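Local coordinates for protein D-glyceraldehyde dehydrogenase (NADP(+)) (PDB 5IZD) that oxidises D-glyceraldehyde to glycerate with NADP as coenzyme in the non-phosphorylated Entner-Doudoroff pathway, working as a homotetramer built as a dimer of dimers, at residues S14-T19 with A36-D41; G32-A37 with F200-G205. All blocks are in the same frame, centred on the assembly; numbering follows the deposited sequence.

Contact 1 of 2, residues S14-T19 with A36-D41; sequences SSSGKT and AATRDD
The loop 14-19 meets 36-41 at two places in the backbone, where Ser-14 CA comes within 4.9 Å of Ala-37 CA and Thr-19 CA within 5.0 Å of Ala-36 CA; a type I turn spans Ser-14 to Gly-17, and its Ser-15 faces the helix start. Asp-41 is the acceptor at the helix end. Its OD2 takes the Ser-15 N-H on the syn lone pair at 2.8 Å, a nearly straight bond (164° at the hydrogen). The same oxygen accepts from Thr-38 N at 3.1 Å, this donor standing 37° out of the carboxylate plane. In return Thr-38 OG1, set between its own backbone N and carbonyl carbon (chi1 66°), accepts from Asp-41 N at 3.0 Å. These reciprocal bonds form a capping box at the start of helix 39-77. Asp-41 OD1 forms a salt bridge with Arg-44 NH1. The Thr-38 hydroxyl also crosses to the loop, donating to Ser-15 OG over 2.9 Å, so that the cap itself is tied to the turn. An alanine in place of Asp-41 would probably leave Ser-15 N and Thr-38 N without their shared acceptor and Arg-44 without its mate, undo half of the capping box and hold the turn to the helix end by fewer bonds. Ser-14 OG donates to Ala-36 O, though the 2.5 Å separation is so short that its exact value is doubtful. Ser-16 OG in turn donates to Ser-14 OG, and a backbone bond from Ala-36 N to Lys-18 O (2.9 Å) closes the far end. In the fold the contact joins the connection between strands 10-12 and 19-23 to the first turn of helix 39-77; Leu-5 of strand 2-7 packs on Ala-37 and Asp-41, and Ile-7 on Asp-41.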
# COMPACT_ATOMS: atom_id res chain seq x y z
N SER A 14 16.38 -32.57 28.48
CA SER A 14 15.54 -31.91 29.48
C SER A 14 16.33 -31.82 30.77
O SER A 14 17.04 -32.75 31.06
CB SER A 14 14.33 -32.79 29.80
OG SER A 14 13.50 -32.08 30.71
N SER A 15 16.13 -30.77 31.58
CA SER A 15 16.90 -30.68 32.85
C SER A 15 16.44 -31.69 33.90
O SER A 15 17.19 -31.99 34.82
CB SER A 15 16.90 -29.24 33.43
OG SER A 15 15.60 -28.70 33.58
N SER A 16 15.23 -32.24 33.77
CA SER A 16 14.79 -33.36 34.62
C SER A 16 15.21 -34.72 34.09
O SER A 16 14.99 -35.70 34.78
CB SER A 16 13.27 -33.36 34.75
OG SER A 16 12.70 -33.56 33.47
N GLY A 17 15.83 -34.77 32.90
CA GLY A 17 16.01 -35.96 32.08
C GLY A 17 14.81 -36.76 31.59
O GLY A 17 14.99 -37.79 30.97
N LYS A 18 13.58 -36.30 31.85
CA LYS A 18 12.39 -37.06 31.47
C LYS A 18 12.09 -36.97 29.98
O LYS A 18 12.44 -35.97 29.31
CB LYS A 18 11.17 -36.63 32.30
CG LYS A 18 11.10 -37.29 33.68
CD LYS A 18 10.31 -36.47 34.69
CE LYS A 18 10.52 -37.01 36.11
NZ LYS A 18 9.77 -36.11 37.06
N THR A 19 11.48 -38.04 29.47
CA THR A 19 11.07 -38.13 28.06
C THR A 19 9.65 -38.68 27.89
O THR A 19 9.13 -39.29 28.80
CB THR A 19 12.00 -39.05 27.27
OG1 THR A 19 11.91 -40.36 27.81
CG2 THR A 19 13.44 -38.57 27.37
N ALA A 36 11.04 -34.07 27.62
CA ALA A 36 10.03 -33.25 28.34
C ALA A 36 10.63 -32.00 28.96
O ALA A 36 11.09 -32.03 30.07
CB ALA A 36 9.30 -34.08 29.40
N ALA A 37 10.66 -30.90 28.24
CA ALA A 37 11.26 -29.68 28.80
C ALA A 37 10.63 -29.25 30.16
O ALA A 37 9.43 -29.33 30.33
CB ALA A 37 11.14 -28.52 27.80
N THR A 38 11.43 -28.75 31.10
CA THR A 38 10.89 -28.12 32.32
C THR A 38 10.62 -26.60 32.16
O THR A 38 11.07 -25.96 31.21
CB THR A 38 11.90 -28.23 33.45
OG1 THR A 38 13.06 -27.44 33.13
CG2 THR A 38 12.29 -29.66 33.68
N ARG A 39 9.95 -26.06 33.17
CA ARG A 39 9.81 -24.66 33.35
C ARG A 39 11.17 -23.95 33.30
O ARG A 39 11.27 -22.87 32.74
CB ARG A 39 9.02 -24.35 34.65
CG ARG A 39 7.53 -24.71 34.56
N ASP A 40 12.23 -24.56 33.81
CA ASP A 40 13.56 -23.91 33.76
C ASP A 40 14.20 -23.98 32.33
O ASP A 40 14.93 -23.05 31.92
CB ASP A 40 14.44 -24.46 34.87
CG ASP A 40 13.67 -24.59 36.19
OD1 ASP A 40 13.49 -23.62 36.94
OD2 ASP A 40 13.16 -25.71 36.43
N ASP A 41 13.90 -25.03 31.56
CA ASP A 41 14.33 -25.12 30.16
C ASP A 41 13.67 -24.03 29.29
O ASP A 41 14.33 -23.42 28.46
CB ASP A 41 14.11 -26.52 29.59
CG ASP A 41 14.97 -27.58 30.27
OD1 ASP A 41 16.10 -27.24 30.72
OD2 ASP A 41 14.50 -28.75 30.41

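Contact 2 of 2, residues G32-A37 with F200-G205; sequences GRFEAA and FITGRG. With NAP (NADP nicotinamide-adenine-dinucleotide phosphate), chain I.
Glu-35 O and Thr-202 O lie only 3.1 Å apart although both are acceptors, a closeness probably eased by the donor that each oxygen binds. The contact joins the end of strand 30-35 to the loop that follows strand 198-200 in the coenzyme-binding part of the aldehyde dehydrogenase fold, where a strand, a loop and helix 205-214 follow in succession. Thr-202 OG1 donates to Glu-35 O at 2.6 Å, in the carbonyl plane and on a lone pair. Ala-37 N supplies the other donor, reaching Thr-202 O at 2.9 Å. The threonine hydroxyl sits between its backbone N and carbonyl carbon (chi1 56°), which turns it to the strand; there it also accepts from a water that Glu-35 N binds in turn. Carbon contacts add to these bonds. The ring of Phe-34 crosses Thr-202 obliquely, CD2 lying 3.7 Å from Thr-202 CB, and CE2 reaches towards Gly-203 N. Ala-37 CB meets the Ile-201 branch methyl, CG2, at 3.6 Å. Gly-203 suits its place twice over: its backbone angles (149/156°) would press a side chain against the preceding carbonyl, and a CB would stand about 3.3 Å from Ala-37 N. Leu-5 of strand 2-7 and Pro-173 further cover Thr-202. The loop runs straight from this joint into the NADP site, where Gly-205 N, in the first turn of helix 205-214, donates to O1X of the coenzyme's 2'-phosphate at 3.0 Å.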
# COMPACT_ATOMS: atom_id res chain seq x y z
N GLY A 32 9.69 -43.64 18.82
CA GLY A 32 10.62 -42.57 19.15
C GLY A 32 10.30 -41.97 20.50
O GLY A 32 9.36 -42.41 21.16
N ARG A 33 11.08 -40.98 20.90
CA ARG A 33 10.90 -40.26 22.15
C ARG A 33 11.34 -38.84 21.95
O ARG A 33 12.13 -38.54 21.07
CB ARG A 33 11.75 -40.88 23.28
CG ARG A 33 11.13 -42.08 23.98
CD ARG A 33 12.19 -42.99 24.61
NE ARG A 33 13.10 -43.44 23.55
CZ ARG A 33 12.83 -44.38 22.63
NH1 ARG A 33 11.70 -45.12 22.66
NH2 ARG A 33 13.73 -44.64 21.68
N PHE A 34 10.85 -37.97 22.81
CA PHE A 34 11.32 -36.60 22.86
C PHE A 34 11.51 -36.15 24.29
O PHE A 34 10.90 -36.70 25.21
CB PHE A 34 10.37 -35.67 22.10
CG PHE A 34 8.94 -35.68 22.57
CD1 PHE A 34 8.01 -36.60 22.08
CD2 PHE A 34 8.49 -34.73 23.48
CE1 PHE A 34 6.65 -36.56 22.49
CE2 PHE A 34 7.13 -34.67 23.87
CZ PHE A 34 6.22 -35.57 23.37
N GLU A 35 12.34 -35.14 24.46
CA GLU A 35 12.58 -34.60 25.80
C GLU A 35 11.37 -33.82 26.35
O GLU A 35 10.70 -33.05 25.61
CB GLU A 35 13.84 -33.72 25.79
CG GLU A 35 15.08 -34.48 25.35
CD GLU A 35 15.54 -35.49 26.41
OE1 GLU A 35 15.68 -35.07 27.60
OE2 GLU A 35 15.73 -36.66 26.06
N ALA A 36 11.04 -34.07 27.62
CA ALA A 36 10.03 -33.25 28.34
C ALA A 36 10.63 -32.00 28.96
O ALA A 36 11.09 -32.03 30.07
CB ALA A 36 9.30 -34.08 29.40
N ALA A 37 10.66 -30.90 28.24
CA ALA A 37 11.26 -29.68 28.80
C ALA A 37 10.63 -29.25 30.16
O ALA A 37 9.43 -29.33 30.33
CB ALA A 37 11.14 -28.52 27.80
N PHE A 200 14.24 -24.48 20.43
CA PHE A 200 13.36 -25.61 20.17
C PHE A 200 13.11 -26.31 21.49
O PHE A 200 14.06 -26.82 22.13
CB PHE A 200 14.03 -26.58 19.20
CG PHE A 200 13.20 -27.78 18.82
CD1 PHE A 200 12.04 -27.64 18.07
CD2 PHE A 200 13.56 -29.05 19.23
CE1 PHE A 200 11.30 -28.76 17.70
CE2 PHE A 200 12.80 -30.18 18.87
CZ PHE A 200 11.65 -30.02 18.10
N ILE A 201 11.85 -26.32 21.88
CA ILE A 201 11.40 -26.85 23.16
C ILE A 201 10.25 -27.83 22.88
O ILE A 201 9.21 -27.45 22.28
CB ILE A 201 10.88 -25.72 24.05
CG1 ILE A 201 12.03 -24.89 24.60
CG2 ILE A 201 10.06 -26.27 25.21
CD1 ILE A 201 12.85 -25.61 25.65
N THR A 202 10.41 -29.06 23.34
CA THR A 202 9.37 -30.06 23.25
C THR A 202 8.90 -30.34 24.69
O THR A 202 9.65 -30.14 25.66
CB THR A 202 9.86 -31.41 22.61
OG1 THR A 202 10.98 -31.95 23.31
CG2 THR A 202 10.21 -31.22 21.09
N GLY A 203 7.67 -30.81 24.80
CA GLY A 203 7.03 -31.12 26.05
C GLY A 203 5.55 -30.89 25.89
O GLY A 203 5.11 -30.08 25.01
N ARG A 204 4.77 -31.57 26.72
CA ARG A 204 3.32 -31.55 26.62
C ARG A 204 2.78 -30.15 26.95
O ARG A 204 3.22 -29.50 27.94
CB ARG A 204 2.66 -32.60 27.53
CG ARG A 204 3.17 -34.04 27.36
N GLY A 205 1.86 -29.68 26.12
CA GLY A 205 1.27 -28.33 26.24
C GLY A 205 0.47 -28.22 27.55
O GLY A 205 0.44 -27.15 28.21
PA NAP I . -3.92 -28.49 20.11
O1A NAP I . -4.13 -29.02 21.49
O2A NAP I . -4.64 -27.21 19.72
O5B NAP I . -2.31 -28.32 19.87
C5B NAP I . -1.70 -27.26 19.11
C4B NAP I . -0.38 -26.81 19.78
O4B NAP I . -0.67 -26.14 21.02
C3B NAP I . 0.53 -27.99 20.17
O3B NAP I . 1.92 -27.59 20.06
C2B NAP I . 0.16 -28.24 21.60
O2B NAP I . 1.11 -29.02 22.32
C1B NAP I . 0.01 -26.83 22.11
N9A NAP I . -0.74 -26.68 23.36
C8A NAP I . -1.64 -27.53 23.93
N7A NAP I . -2.11 -27.08 25.07
C5A NAP I . -1.48 -25.83 25.22
C6A NAP I . -1.57 -24.85 26.21
N6A NAP I . -2.36 -24.96 27.28
N1A NAP I . -0.82 -23.73 26.07
C2A NAP I . -0.00 -23.63 25.00
N3A NAP I . 0.15 -24.52 24.02
C4A NAP I . -0.65 -25.61 24.19
O3 NAP I . -4.33 -29.64 19.09
PN NAP I . -4.87 -31.13 19.36
O1N NAP I . -3.80 -31.96 20.06
O2N NAP I . -5.32 -31.74 18.06
O5D NAP I . -6.08 -30.94 20.31
P2B NAP I . 0.75 -30.60 22.68
O1X NAP I . 1.93 -31.11 23.52
O2X NAP I . 0.68 -31.34 21.43
O3X NAP I . -0.51 -30.66 23.47
O HOH W 1 12.79 -33.15 22.00

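Overall arrangement
Contacts 1 and 2 have centres about 8 Å apart and share Ala-36 and Ala-37, the joint between strand 30-35 and helix 39-77. The two alanines divide their backbone polar groups: N and O of Ala-36 serve loop 14-19, whereas N of Ala-37 serves loop 200-205. A further probable hydrogen bond ties the contacts together, Ser-14 N lying 2.7 Å from Glu-35 OE1. The side chain of the shared Ala-36 is about 10 Å from the bound NADP, while contact 2 reaches the coenzyme itself through Gly-205. The side chain of Ala-37 lies about 4 Å from that of Ile-208, which probably belongs to the NADP site, as in related enzymes.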